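Local coordinates for fiber protein (Duck adenovirus 1, PDB 6ITX), which forms the receptor-binding head of the viral fiber, through which the avian adenovirus probably attaches to a host-cell receptor during entry, at residues A[102-107]-A[121-126]; A[170-175]-A[256-261]; A[215-220]-A[264-269]; A[240-245]-A[270-275]. All blocks are in the same frame, centred on the assembly; numbering follows the deposited sequence.

Interaction 1. Residues A[102-107]-A[121-126]; sequences NLFDSG and KVAGYV
The backbone N of Asn102 rests against ring carbons of Tyr125 in van der Waals contact, CD1 being the nearest at 3.4 Å. This contact belongs to the beta-structured fiber head, where the loop following strand 95-100 folds back over strand 118-131. Asn102 contributes its CB as well: the methylene stands over the middle of the Tyr125 ring, 3.4 Å from the ring centroid and only 8° off the ring normal, a CH-pi contact made squarely over the face. The tyrosine can offer that face because its CG lies opposite its own backbone N (chi1 -177°), which lays the ring beneath the loop. Both residues also pack against a second subunit, Asn102 on Ile201 and Tyr125 on Ser202 of that chain, so the pair lies at the border between two subunits of the trimeric head.

Phe104 makes the second part of the contact. Its side chain runs at about a right angle to that of Tyr125, with CZ 4.1 Å from Tyr125 CB, and its CE1 rests 3.8 Å from the carbonyl carbon of Gly124. The same ring touches Gln140 and Lys142 on the adjacent strand 134-144, and thus spans two strands. Ala123 CB lies at the ring edge, near its plane, with Phe104 CD1 4.0 Å away. The same methyl closes the far end of the contact, meeting the carbonyl O of Gly107 at 3.5 Å.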
loop_
_atom_site.group_PDB
_atom_site.type_symbol
_atom_site.label_atom_id
_atom_site.label_comp_id
_atom_site.label_asym_id
_atom_site.label_seq_id
_atom_site.Cartn_x
_atom_site.Cartn_y
_atom_site.Cartn_z
ATOM N N ASN A 102 13.553 -5.375 17.422
ATOM C CA ASN A 102 12.187 -5.883 17.338
ATOM C C ASN A 102 11.656 -6.414 18.665
ATOM O O ASN A 102 10.471 -6.746 18.742
ATOM C CB ASN A 102 12.064 -6.980 16.281
ATOM C CG ASN A 102 12.880 -8.214 16.610
ATOM O OD1 ASN A 102 13.561 -8.264 17.633
ATOM N ND2 ASN A 102 12.831 -9.211 15.730
ATOM N N LEU A 103 12.468 -6.494 19.712
ATOM C CA LEU A 103 11.933 -7.024 20.955
ATOM C C LEU A 103 11.405 -5.957 21.900
ATOM O O LEU A 103 10.765 -6.314 22.892
ATOM C CB LEU A 103 12.978 -7.857 21.681
ATOM C CG LEU A 103 13.103 -9.268 21.114
ATOM C CD1 LEU A 103 14.156 -9.999 21.910
ATOM C CD2 LEU A 103 11.754 -10.003 21.106
ATOM N N PHE A 104 11.635 -4.673 21.604
ATOM C CA PHE A 104 11.188 -3.559 22.448
ATOM C C PHE A 104 11.467 -3.832 23.922
ATOM O O PHE A 104 10.641 -3.562 24.798
ATOM C CB PHE A 104 9.706 -3.248 22.218
ATOM C CG PHE A 104 9.338 -3.070 20.762
ATOM C CD1 PHE A 104 9.825 -1.992 20.034
ATOM C CD2 PHE A 104 8.513 -3.996 20.121
ATOM C CE1 PHE A 104 9.495 -1.834 18.686
ATOM C CE2 PHE A 104 8.180 -3.845 18.792
ATOM C CZ PHE A 104 8.678 -2.760 18.069
ATOM N N ASP A 105 12.645 -4.391 24.196
ATOM C CA ASP A 105 13.108 -4.644 25.556
ATOM C C ASP A 105 14.355 -3.834 25.892
ATOM O O ASP A 105 15.017 -4.123 26.889
ATOM C CB ASP A 105 13.389 -6.136 25.749
ATOM C CG ASP A 105 14.521 -6.637 24.850
ATOM O OD1 ASP A 105 15.080 -5.832 24.062
ATOM O OD2 ASP A 105 14.863 -7.841 24.936
ATOM N N SER A 106 14.694 -2.842 25.070
ATOM C CA SER A 106 15.939 -2.089 25.148
ATOM C C SER A 106 15.703 -0.603 25.412
ATOM O O SER A 106 16.565 0.226 25.109
ATOM C CB SER A 106 16.726 -2.305 23.854
ATOM O OG SER A 106 17.504 -1.177 23.478
ATOM N N GLY A 107 14.551 -0.238 25.976
ATOM C CA GLY A 107 14.293 1.145 26.320
ATOM C C GLY A 107 13.796 1.950 25.138
ATOM O O GLY A 107 13.526 1.434 24.051
ATOM N N LYS A 121 11.078 10.472 23.049
ATOM C CA LYS A 121 11.944 9.336 22.802
ATOM C C LYS A 121 11.091 8.081 22.795
ATOM O O LYS A 121 10.229 7.904 23.663
ATOM C CB LYS A 121 13.096 9.283 23.812
ATOM C CG LYS A 121 13.958 10.553 23.582
ATOM C CD LYS A 121 15.105 10.837 24.524
ATOM C CE LYS A 121 16.376 10.179 24.015
ATOM N NZ LYS A 121 16.699 8.925 24.797
ATOM N N VAL A 122 11.286 7.259 21.773
ATOM C CA VAL A 122 10.406 6.143 21.472
ATOM C C VAL A 122 11.267 4.932 21.122
ATOM O O VAL A 122 12.495 5.012 21.075
ATOM C CB VAL A 122 9.415 6.463 20.330
ATOM C CG1 VAL A 122 8.571 7.722 20.665
ATOM C CG2 VAL A 122 10.141 6.628 19.018
ATOM N N ALA A 123 10.605 3.797 20.903
ATOM C CA ALA A 123 11.270 2.569 20.503
ATOM C C ALA A 123 10.749 2.139 19.139
ATOM O O ALA A 123 9.583 2.379 18.800
ATOM C CB ALA A 123 11.063 1.461 21.531
ATOM N N GLY A 124 11.616 1.507 18.349
ATOM C CA GLY A 124 11.252 1.193 16.984
ATOM C C GLY A 124 11.986 0.001 16.409
ATOM O O GLY A 124 13.075 -0.373 16.856
ATOM N N TYR A 125 11.370 -0.576 15.378
ATOM C CA TYR A 125 11.961 -1.635 14.573
ATOM C C TYR A 125 11.611 -1.397 13.114
ATOM O O TYR A 125 10.436 -1.251 12.774
ATOM C CB TYR A 125 11.452 -3.007 15.001
ATOM C CG TYR A 125 12.106 -4.101 14.225
ATOM C CD1 TYR A 125 13.491 -4.244 14.250
ATOM C CD2 TYR A 125 11.362 -4.994 13.458
ATOM C CE1 TYR A 125 14.119 -5.261 13.540
ATOM C CE2 TYR A 125 11.975 -6.017 12.745
ATOM C CZ TYR A 125 13.356 -6.141 12.795
ATOM O OH TYR A 125 14.006 -7.128 12.096
ATOM N N VAL A 126 12.615 -1.374 12.246
ATOM C CA VAL A 126 12.425 -1.106 10.825
ATOM C C VAL A 126 12.999 -2.269 10.028
ATOM O O VAL A 126 14.182 -2.597 10.167
ATOM C CB VAL A 126 13.094 0.209 10.397
ATOM C CG1 VAL A 126 12.575 0.638 9.022
ATOM C CG2 VAL A 126 12.861 1.281 11.434
#

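Interaction 2. Residues A[170-175]-A[256-261]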
loop_
_atom_site.group_PDB
_atom_site.type_symbol
_atom_site.label_atom_id
_atom_site.label_comp_id
_atom_site.label_asym_id
_atom_site.label_seq_id
_atom_site.Cartn_x
_atom_site.Cartn_y
_atom_site.Cartn_z
ATOM N N ALA A 170 26.179 5.086 8.862
ATOM C CA ALA A 170 27.571 4.770 9.177
ATOM C C ALA A 170 28.519 5.685 8.406
ATOM O O ALA A 170 29.520 6.166 8.960
ATOM C CB ALA A 170 27.863 3.297 8.886
ATOM N N ARG A 171 28.194 5.964 7.137
ATOM C CA ARG A 171 28.938 6.919 6.322
ATOM C C ARG A 171 28.525 8.358 6.607
ATOM O O ARG A 171 29.312 9.282 6.391
ATOM C CB ARG A 171 28.727 6.590 4.836
ATOM C CG ARG A 171 29.216 7.643 3.854
ATOM C CD ARG A 171 29.586 7.005 2.516
ATOM N NE ARG A 171 29.192 5.592 2.464
ATOM C CZ ARG A 171 30.044 4.567 2.458
ATOM N NH1 ARG A 171 29.593 3.312 2.416
ATOM N NH2 ARG A 171 31.353 4.794 2.491
ATOM N N ASP A 172 27.312 8.579 7.100
ATOM C CA ASP A 172 26.758 9.926 7.244
ATOM C C ASP A 172 26.096 10.101 8.614
ATOM O O ASP A 172 24.899 10.404 8.717
ATOM C CB ASP A 172 25.771 10.222 6.119
ATOM C CG ASP A 172 25.574 11.692 5.911
ATOM O OD1 ASP A 172 26.186 12.464 6.685
ATOM O OD2 ASP A 172 24.819 12.075 4.986
ATOM N N PRO A 173 26.871 9.957 9.696
ATOM C CA PRO A 173 26.282 10.000 11.045
ATOM C C PRO A 173 25.429 11.221 11.328
ATOM O O PRO A 173 24.509 11.123 12.143
ATOM C CB PRO A 173 27.511 9.980 11.963
ATOM C CG PRO A 173 28.626 9.465 11.132
ATOM C CD PRO A 173 28.339 9.855 9.728
ATOM N N THR A 174 25.705 12.379 10.731
ATOM C CA THR A 174 24.959 13.561 11.152
ATOM C C THR A 174 23.539 13.581 10.614
ATOM O O THR A 174 22.733 14.407 11.058
ATOM C CB THR A 174 25.672 14.858 10.741
ATOM O OG1 THR A 174 25.824 14.911 9.316
ATOM C CG2 THR A 174 27.024 14.961 11.427
ATOM N N ALA A 175 23.214 12.702 9.675
ATOM C CA ALA A 175 21.852 12.604 9.192
ATOM C C ALA A 175 21.002 11.690 10.055
ATOM O O ALA A 175 19.774 11.736 9.953
ATOM C CB ALA A 175 21.838 12.114 7.741
ATOM N N GLY A 256 25.151 17.825 5.967
ATOM C CA GLY A 256 25.605 16.455 5.868
ATOM C C GLY A 256 26.956 16.324 5.174
ATOM O O GLY A 256 27.539 17.280 4.663
ATOM N N ALA A 257 27.446 15.079 5.166
ATOM C CA ALA A 257 28.726 14.731 4.570
ATOM C C ALA A 257 28.600 14.014 3.232
ATOM O O ALA A 257 29.611 13.852 2.537
ATOM C CB ALA A 257 29.543 13.854 5.536
ATOM N N THR A 258 27.397 13.575 2.857
ATOM C CA THR A 258 27.189 12.890 1.588
ATOM C C THR A 258 25.900 13.381 0.929
ATOM O O THR A 258 25.010 13.936 1.578
ATOM C CB THR A 258 27.161 11.357 1.764
ATOM O OG1 THR A 258 26.376 11.008 2.913
ATOM C CG2 THR A 258 28.588 10.798 1.921
ATOM N N THR A 259 25.833 13.166 -0.390
ATOM C CA THR A 259 24.757 13.568 -1.299
ATOM C C THR A 259 23.444 12.763 -1.112
ATOM O O THR A 259 22.502 12.955 -1.895
ATOM C CB THR A 259 25.266 13.426 -2.749
ATOM O OG1 THR A 259 24.171 13.477 -3.677
ATOM C CG2 THR A 259 26.023 12.105 -2.927
ATOM N N LEU A 260 23.355 11.898 -0.097
ATOM C CA LEU A 260 22.351 10.844 -0.054
ATOM C C LEU A 260 21.051 11.305 0.600
ATOM O O LEU A 260 21.037 12.211 1.439
ATOM C CB LEU A 260 22.886 9.644 0.717
ATOM C CG LEU A 260 24.054 8.898 0.096
ATOM C CD1 LEU A 260 24.163 7.524 0.741
ATOM C CD2 LEU A 260 23.864 8.798 -1.415
ATOM N N ASN A 261 19.955 10.631 0.231
ATOM C CA ASN A 261 18.612 10.947 0.712
ATOM C C ASN A 261 18.240 10.007 1.854
ATOM O O ASN A 261 18.272 8.782 1.689
ATOM C CB ASN A 261 17.572 10.807 -0.404
ATOM C CG ASN A 261 17.725 11.840 -1.499
ATOM O OD1 ASN A 261 18.158 12.965 -1.268
ATOM N ND2 ASN A 261 17.338 11.461 -2.703
#
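Two surface loops of the fiber head are clipped together here by one aspartate: the turn 170-175, which leads through a short 3-10 segment after strand 160-165, and the connection 256-261 between the hairpin strands 241-253 and 262-271. Asp172 is buried between them and divides its carboxylate between two donors. OD1 accepts the backbone N-H of Ala257 at 3.3 Å in a nearly straight bond (166° at the hydrogen), approached from above the carboxylate plane. OD2 receives the hydroxyl of Thr258, with OG1 2.8 Å away, although this bond is weak in its geometry. The Thr258 side chain slides past that of Asp172 in the opposite direction, and its chi1 of 44° tucks OG1 between its own backbone N and carbonyl carbon, where it faces the acid.

Asp172 also serves its own loop, since its carbonyl O accepts the N-H of Ala175 at 3.0 Å and closes the 3-10 turn. Its side chain thus bonds across the contact while its carbonyl O bonds within the turn. Leu194 is touched by Arg171 from one loop and by Leu260 from the other. The remaining contacts between the segments are slight: Thr174 OG1 approaches Gly256 CA at 3.8 Å, and the aliphatic part of Arg171 makes an apolar contact, crossing Thr258 at about a right angle with its CG 3.8 Å from Thr258 CG2.

Interaction 3. Residues A[215-220]-A[264-269]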
loop_
_atom_site.group_PDB
_atom_site.type_symbol
_atom_site.label_atom_id
_atom_site.label_comp_id
_atom_site.label_asym_id
_atom_site.label_seq_id
_atom_site.Cartn_x
_atom_site.Cartn_y
_atom_site.Cartn_z
ATOM N N ASN A 215 13.916 20.682 16.716
ATOM C CA ASN A 215 12.619 21.026 16.159
ATOM C C ASN A 215 12.583 20.759 14.655
ATOM O O ASN A 215 11.947 21.493 13.900
ATOM C CB ASN A 215 12.250 22.478 16.481
ATOM C CG ASN A 215 13.250 23.488 15.925
ATOM O OD1 ASN A 215 14.371 23.137 15.523
ATOM N ND2 ASN A 215 12.841 24.755 15.892
ATOM N N PHE A 216 13.240 19.707 14.214
ATOM C CA PHE A 216 13.154 19.406 12.788
ATOM C C PHE A 216 11.794 18.866 12.370
ATOM O O PHE A 216 11.630 18.395 11.230
ATOM C CB PHE A 216 14.238 18.402 12.385
ATOM C CG PHE A 216 14.079 17.037 13.013
ATOM C CD1 PHE A 216 13.246 16.089 12.448
ATOM C CD2 PHE A 216 14.795 16.694 14.147
ATOM C CE1 PHE A 216 13.106 14.820 13.016
ATOM C CE2 PHE A 216 14.676 15.428 14.709
ATOM C CZ PHE A 216 13.823 14.492 14.139
ATOM N N TYR A 217 10.815 18.874 13.260
ATOM C CA TYR A 217 9.519 18.322 12.923
ATOM C C TYR A 217 8.913 19.104 11.760
ATOM O O TYR A 217 8.918 20.336 11.765
ATOM C CB TYR A 217 8.612 18.375 14.147
ATOM C CG TYR A 217 7.185 18.051 13.808
ATOM C CD1 TYR A 217 6.770 16.731 13.720
ATOM C CD2 TYR A 217 6.251 19.053 13.545
ATOM C CE1 TYR A 217 5.477 16.417 13.393
ATOM C CE2 TYR A 217 4.949 18.739 13.218
ATOM C CZ TYR A 217 4.575 17.425 13.140
ATOM O OH TYR A 217 3.292 17.114 12.816
ATOM N N LYS A 218 8.412 18.377 10.758
ATOM C CA LYS A 218 7.710 18.947 9.611
ATOM C C LYS A 218 6.324 18.318 9.547
ATOM O O LYS A 218 6.212 17.092 9.467
ATOM C CB LYS A 218 8.476 18.700 8.302
ATOM C CG LYS A 218 9.790 19.495 8.152
ATOM C CD LYS A 218 9.559 20.961 7.811
ATOM C CE LYS A 218 10.861 21.668 7.444
ATOM N NZ LYS A 218 10.661 22.815 6.476
ATOM N N GLU A 219 5.279 19.149 9.616
ATOM C CA GLU A 219 3.918 18.660 9.430
ATOM C C GLU A 219 3.778 18.148 8.002
ATOM O O GLU A 219 4.441 18.627 7.085
ATOM C CB GLU A 219 2.897 19.781 9.724
ATOM C CG GLU A 219 1.443 19.294 10.078
ATOM C CD GLU A 219 1.363 18.465 11.390
ATOM O OE1 GLU A 219 0.930 17.268 11.321
ATOM O OE2 GLU A 219 1.716 18.998 12.497
ATOM N N GLU A 220 2.933 17.139 7.812
ATOM C CA GLU A 220 2.812 16.559 6.477
ATOM C C GLU A 220 2.317 17.556 5.423
ATOM O O GLU A 220 2.525 17.321 4.228
ATOM C CB GLU A 220 1.906 15.327 6.512
ATOM C CG GLU A 220 0.461 15.621 6.743
ATOM C CD GLU A 220 0.158 15.809 8.213
ATOM O OE1 GLU A 220 1.112 15.725 9.035
ATOM O OE2 GLU A 220 -1.034 16.035 8.544
ATOM N N TYR A 264 12.143 10.735 5.734
ATOM C CA TYR A 264 11.369 11.359 6.802
ATOM C C TYR A 264 10.003 10.695 6.900
ATOM O O TYR A 264 9.380 10.359 5.890
ATOM C CB TYR A 264 11.192 12.861 6.551
ATOM C CG TYR A 264 10.401 13.611 7.612
ATOM C CD1 TYR A 264 10.895 13.763 8.912
ATOM C CD2 TYR A 264 9.174 14.193 7.313
ATOM C CE1 TYR A 264 10.183 14.461 9.886
ATOM C CE2 TYR A 264 8.451 14.909 8.284
ATOM C CZ TYR A 264 8.958 15.037 9.572
ATOM O OH TYR A 264 8.244 15.738 10.544
ATOM N N MET A 265 9.543 10.500 8.124
ATOM C CA MET A 265 8.279 9.829 8.370
ATOM C C MET A 265 7.570 10.574 9.473
ATOM O O MET A 265 8.082 10.635 10.593
ATOM C CB MET A 265 8.506 8.381 8.767
ATOM C CG MET A 265 9.280 7.647 7.708
ATOM S SD MET A 265 9.168 5.900 7.941
ATOM C CE MET A 265 8.893 5.395 6.281
ATOM N N VAL A 266 6.424 11.166 9.167
ATOM C CA VAL A 266 5.617 11.815 10.188
ATOM C C VAL A 266 4.378 10.964 10.418
ATOM O O VAL A 266 3.737 10.511 9.459
ATOM C CB VAL A 266 5.275 13.271 9.818
ATOM C CG1 VAL A 266 4.719 13.367 8.422
ATOM C CG2 VAL A 266 4.318 13.851 10.845
ATOM N N PHE A 267 4.091 10.691 11.688
ATOM C CA PHE A 267 2.963 9.871 12.117
ATOM C C PHE A 267 1.913 10.779 12.726
ATOM O O PHE A 267 2.242 11.627 13.565
ATOM C CB PHE A 267 3.389 8.846 13.171
ATOM C CG PHE A 267 4.354 7.824 12.678
ATOM C CD1 PHE A 267 5.667 8.153 12.439
ATOM C CD2 PHE A 267 3.947 6.522 12.468
ATOM C CE1 PHE A 267 6.549 7.206 11.991
ATOM C CE2 PHE A 267 4.822 5.567 12.008
ATOM C CZ PHE A 267 6.126 5.903 11.773
ATOM N N VAL A 268 0.660 10.605 12.320
ATOM C CA VAL A 268 -0.471 11.277 12.957
ATOM C C VAL A 268 -1.433 10.197 13.431
ATOM O O VAL A 268 -1.851 9.339 12.641
ATOM C CB VAL A 268 -1.171 12.264 12.012
ATOM C CG1 VAL A 268 -2.336 12.943 12.707
ATOM C CG2 VAL A 268 -0.190 13.288 11.528
ATOM N N ILE A 269 -1.768 10.232 14.714
ATOM C CA ILE A 269 -2.544 9.192 15.377
ATOM C C ILE A 269 -3.668 9.898 16.117
ATOM O O ILE A 269 -3.419 10.911 16.785
ATOM C CB ILE A 269 -1.657 8.372 16.342
ATOM C CG1 ILE A 269 -0.710 7.442 15.570
ATOM C CG2 ILE A 269 -2.490 7.596 17.347
ATOM C CD1 ILE A 269 0.372 6.778 16.464
#
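Tyr264 reaches up from its strand and sets its phenol against the backbone of Lys218, with the carbonyl O of that lysine lying at the ring edge, in the ring plane, 3.3 Å from Tyr264 CE2. The N-H of Lys218 points into Tyr264 OH at 2.7 Å, with an angle of 161° at the hydrogen. The ring gets there because its CG stands opposite the backbone N of Tyr264 itself (chi1 -180°), extending the side chain toward the loop. Two aromatic neighbours in the loop border the phenol. Phe216 approaches edge against edge, its CE1 4.3 Å from Tyr264 CE1, while Tyr217 CD1 lies 3.6 Å from the Tyr264 hydroxyl oxygen, which meets the Tyr217 ring obliquely.

Further along, the strand offers valine methyls. Val266 spreads its two between loop side chains, CG2 at 3.8 Å from Tyr217 CE1 and CG1 at 3.9 Å from Glu220 CB. The last methyl meets a carboxylate, Val268 CG2 lying 3.7 Å from Glu220 OE1.

The result is a sheet face of the beta-rich fiber head roofed by an irregular loop that runs about 60° to the strand direction. Arg160 of strand 160-165 flanks this roof, forming a salt bridge with Glu219. Strand 262-271 itself lies between strands 160-165 and 241-253, and Phe267, on its other face, stacks with Phe161 and packs on Phe231 of strand 226-235.

Interaction 4. Residues A[240-245]-A[270-275]; sequences NFTGGN and TQSALG
Thr270 is tied to strand 241-245 by both its backbone and its side chain. Its N-H meets the carbonyl O of Gly243 at 3.0 Å, and its own carbonyl O takes the N-H of Thr242 at 2.8 Å, the donor standing 40° out of the carbonyl plane. Its hydroxyl crosses to that of Thr242, with 2.8 Å between the two OG1 atoms, in a hydrogen bond that either could donate. Here the beta hairpin of strands 241-253 and 262-271 slips its register by one residue, a beta bulge between Phe241 and Gly243.

Gln271 forms a non-hydrogen-bonded antiparallel pair with Phe241. The two side chains run alongside each other in the same direction, Gln271 CG lying 3.8 Å from Phe241 CD1, with ring and amide planes 39° apart. The amide is held beyond the pair, OE1 by Ser154 and NE2 by the carbonyls of Met239 and Thr276. Ser272 follows, its N-H reaching Asn240 O at 3.0 Å almost in line with the carbonyl bond, while the Thr242 methyl CG2 packs 3.7 Å from Ser272 CB. From Ser272 the chain closes a type I turn, Gly275 N bonding back to Ser272 O at 3.2 Å and bringing Gly275 beside Asn240.

Backbone bonds thus carry the pairing through the bulge and past the end of regular strand, while the two threonine hydroxyls share a hydrogen bond at the exposed surface.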
loop_
_atom_site.group_PDB
_atom_site.type_symbol
_atom_site.label_atom_id
_atom_site.label_comp_id
_atom_site.label_asym_id
_atom_site.label_seq_id
_atom_site.Cartn_x
_atom_site.Cartn_y
_atom_site.Cartn_z
ATOM N N ASN A 240 -8.264 4.784 23.362
ATOM C CA ASN A 240 -9.398 4.948 22.438
ATOM C C ASN A 240 -8.952 5.460 21.076
ATOM O O ASN A 240 -9.495 6.441 20.552
ATOM C CB ASN A 240 -10.484 5.865 23.012
ATOM C CG ASN A 240 -11.084 5.340 24.335
ATOM O OD1 ASN A 240 -11.444 6.125 25.207
ATOM N ND2 ASN A 240 -11.178 4.028 24.484
ATOM N N PHE A 241 -7.961 4.791 20.491
ATOM C CA PHE A 241 -7.478 5.206 19.179
ATOM C C PHE A 241 -8.545 5.001 18.109
ATOM O O PHE A 241 -9.306 4.028 18.135
ATOM C CB PHE A 241 -6.221 4.438 18.790
ATOM C CG PHE A 241 -5.059 4.717 19.669
ATOM C CD1 PHE A 241 -4.527 5.999 19.752
ATOM C CD2 PHE A 241 -4.484 3.702 20.429
ATOM C CE1 PHE A 241 -3.429 6.273 20.585
ATOM C CE2 PHE A 241 -3.393 3.977 21.258
ATOM C CZ PHE A 241 -2.873 5.271 21.334
ATOM N N THR A 242 -8.580 5.922 17.145
ATOM C CA THR A 242 -9.522 5.850 16.042
ATOM C C THR A 242 -8.863 5.725 14.686
ATOM O O THR A 242 -9.552 5.374 13.725
ATOM C CB THR A 242 -10.437 7.080 16.026
ATOM O OG1 THR A 242 -9.623 8.261 16.067
ATOM C CG2 THR A 242 -11.389 7.051 17.213
ATOM N N GLY A 243 -7.567 5.976 14.575
ATOM C CA GLY A 243 -6.901 5.820 13.297
ATOM C C GLY A 243 -5.496 6.387 13.326
ATOM O O GLY A 243 -5.038 6.967 14.314
ATOM N N GLY A 244 -4.814 6.208 12.207
ATOM C CA GLY A 244 -3.426 6.605 12.120
ATOM C C GLY A 244 -2.998 6.724 10.681
ATOM O O GLY A 244 -3.503 6.018 9.799
ATOM N N ASN A 245 -2.063 7.631 10.439
ATOM C CA ASN A 245 -1.536 7.798 9.101
ATOM C C ASN A 245 -0.032 8.011 9.166
ATOM O O ASN A 245 0.475 8.707 10.048
ATOM C CB ASN A 245 -2.266 8.932 8.378
ATOM C CG ASN A 245 -3.604 8.459 7.807
ATOM O OD1 ASN A 245 -3.640 7.627 6.904
ATOM N ND2 ASN A 245 -4.706 8.960 8.358
ATOM N N THR A 270 -4.895 9.397 15.987
ATOM C CA THR A 270 -6.053 10.091 16.543
ATOM C C THR A 270 -6.800 9.242 17.573
ATOM O O THR A 270 -6.727 8.012 17.582
ATOM C CB THR A 270 -7.028 10.516 15.444
ATOM O OG1 THR A 270 -7.424 9.363 14.680
ATOM C CG2 THR A 270 -6.388 11.559 14.546
ATOM N N GLN A 271 -7.533 9.929 18.440
ATOM C CA GLN A 271 -8.290 9.320 19.521
ATOM C C GLN A 271 -9.698 9.909 19.538
ATOM O O GLN A 271 -9.914 11.066 19.155
ATOM C CB GLN A 271 -7.644 9.574 20.900
ATOM C CG GLN A 271 -6.196 9.183 21.088
ATOM C CD GLN A 271 -5.615 9.765 22.396
ATOM O OE1 GLN A 271 -5.065 10.864 22.409
ATOM N NE2 GLN A 271 -5.770 9.039 23.497
ATOM N N SER A 272 -10.654 9.110 20.008
ATOM C CA SER A 272 -12.005 9.613 20.184
ATOM C C SER A 272 -12.044 10.529 21.404
ATOM O O SER A 272 -11.053 10.696 22.120
ATOM C CB SER A 272 -12.983 8.454 20.299
ATOM O OG SER A 272 -12.598 7.592 21.350
ATOM N N ALA A 273 -13.209 11.131 21.654
ATOM C CA ALA A 273 -13.280 12.234 22.613
ATOM C C ALA A 273 -12.893 11.826 24.033
ATOM O O ALA A 273 -12.430 12.672 24.805
ATOM C CB ALA A 273 -14.682 12.838 22.619
ATOM N N LEU A 274 -13.059 10.558 24.409
ATOM C CA LEU A 274 -12.825 10.163 25.798
ATOM C C LEU A 274 -11.513 9.402 26.020
ATOM O O LEU A 274 -11.344 8.773 27.071
ATOM C CB LEU A 274 -13.999 9.319 26.303
ATOM C CG LEU A 274 -15.355 10.027 26.402
ATOM C CD1 LEU A 274 -16.386 9.086 27.010
ATOM C CD2 LEU A 274 -15.244 11.343 27.188
ATOM N N GLY A 275 -10.595 9.413 25.063
ATOM C CA GLY A 275 -9.326 8.764 25.288
ATOM C C GLY A 275 -8.473 9.536 26.279
ATOM O O GLY A 275 -8.642 10.738 26.483
#

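In the fold
Interactions 3 and 4 share strand 262-271 and its neighbour 241-253, and they meet directly: Ile269 packs on Phe241, and Val268 O probably accepts the N-H of Asn245. Interaction 3, nearest the centre of the chain, is partly buried and mixes aromatic and valine packing with a phenol hydrogen bond to the backbone, whereas interaction 4, farther out, is a surface contact built mainly on backbone pairing. Interaction 1, also partly buried, reaches the same sheet through strand 118-131 but relies on ring packing beside a second subunit. Interaction 2 joins two loops at the surface through a carboxylate; it lies across the chain's centre from interaction 4, their centres about 36 Å apart.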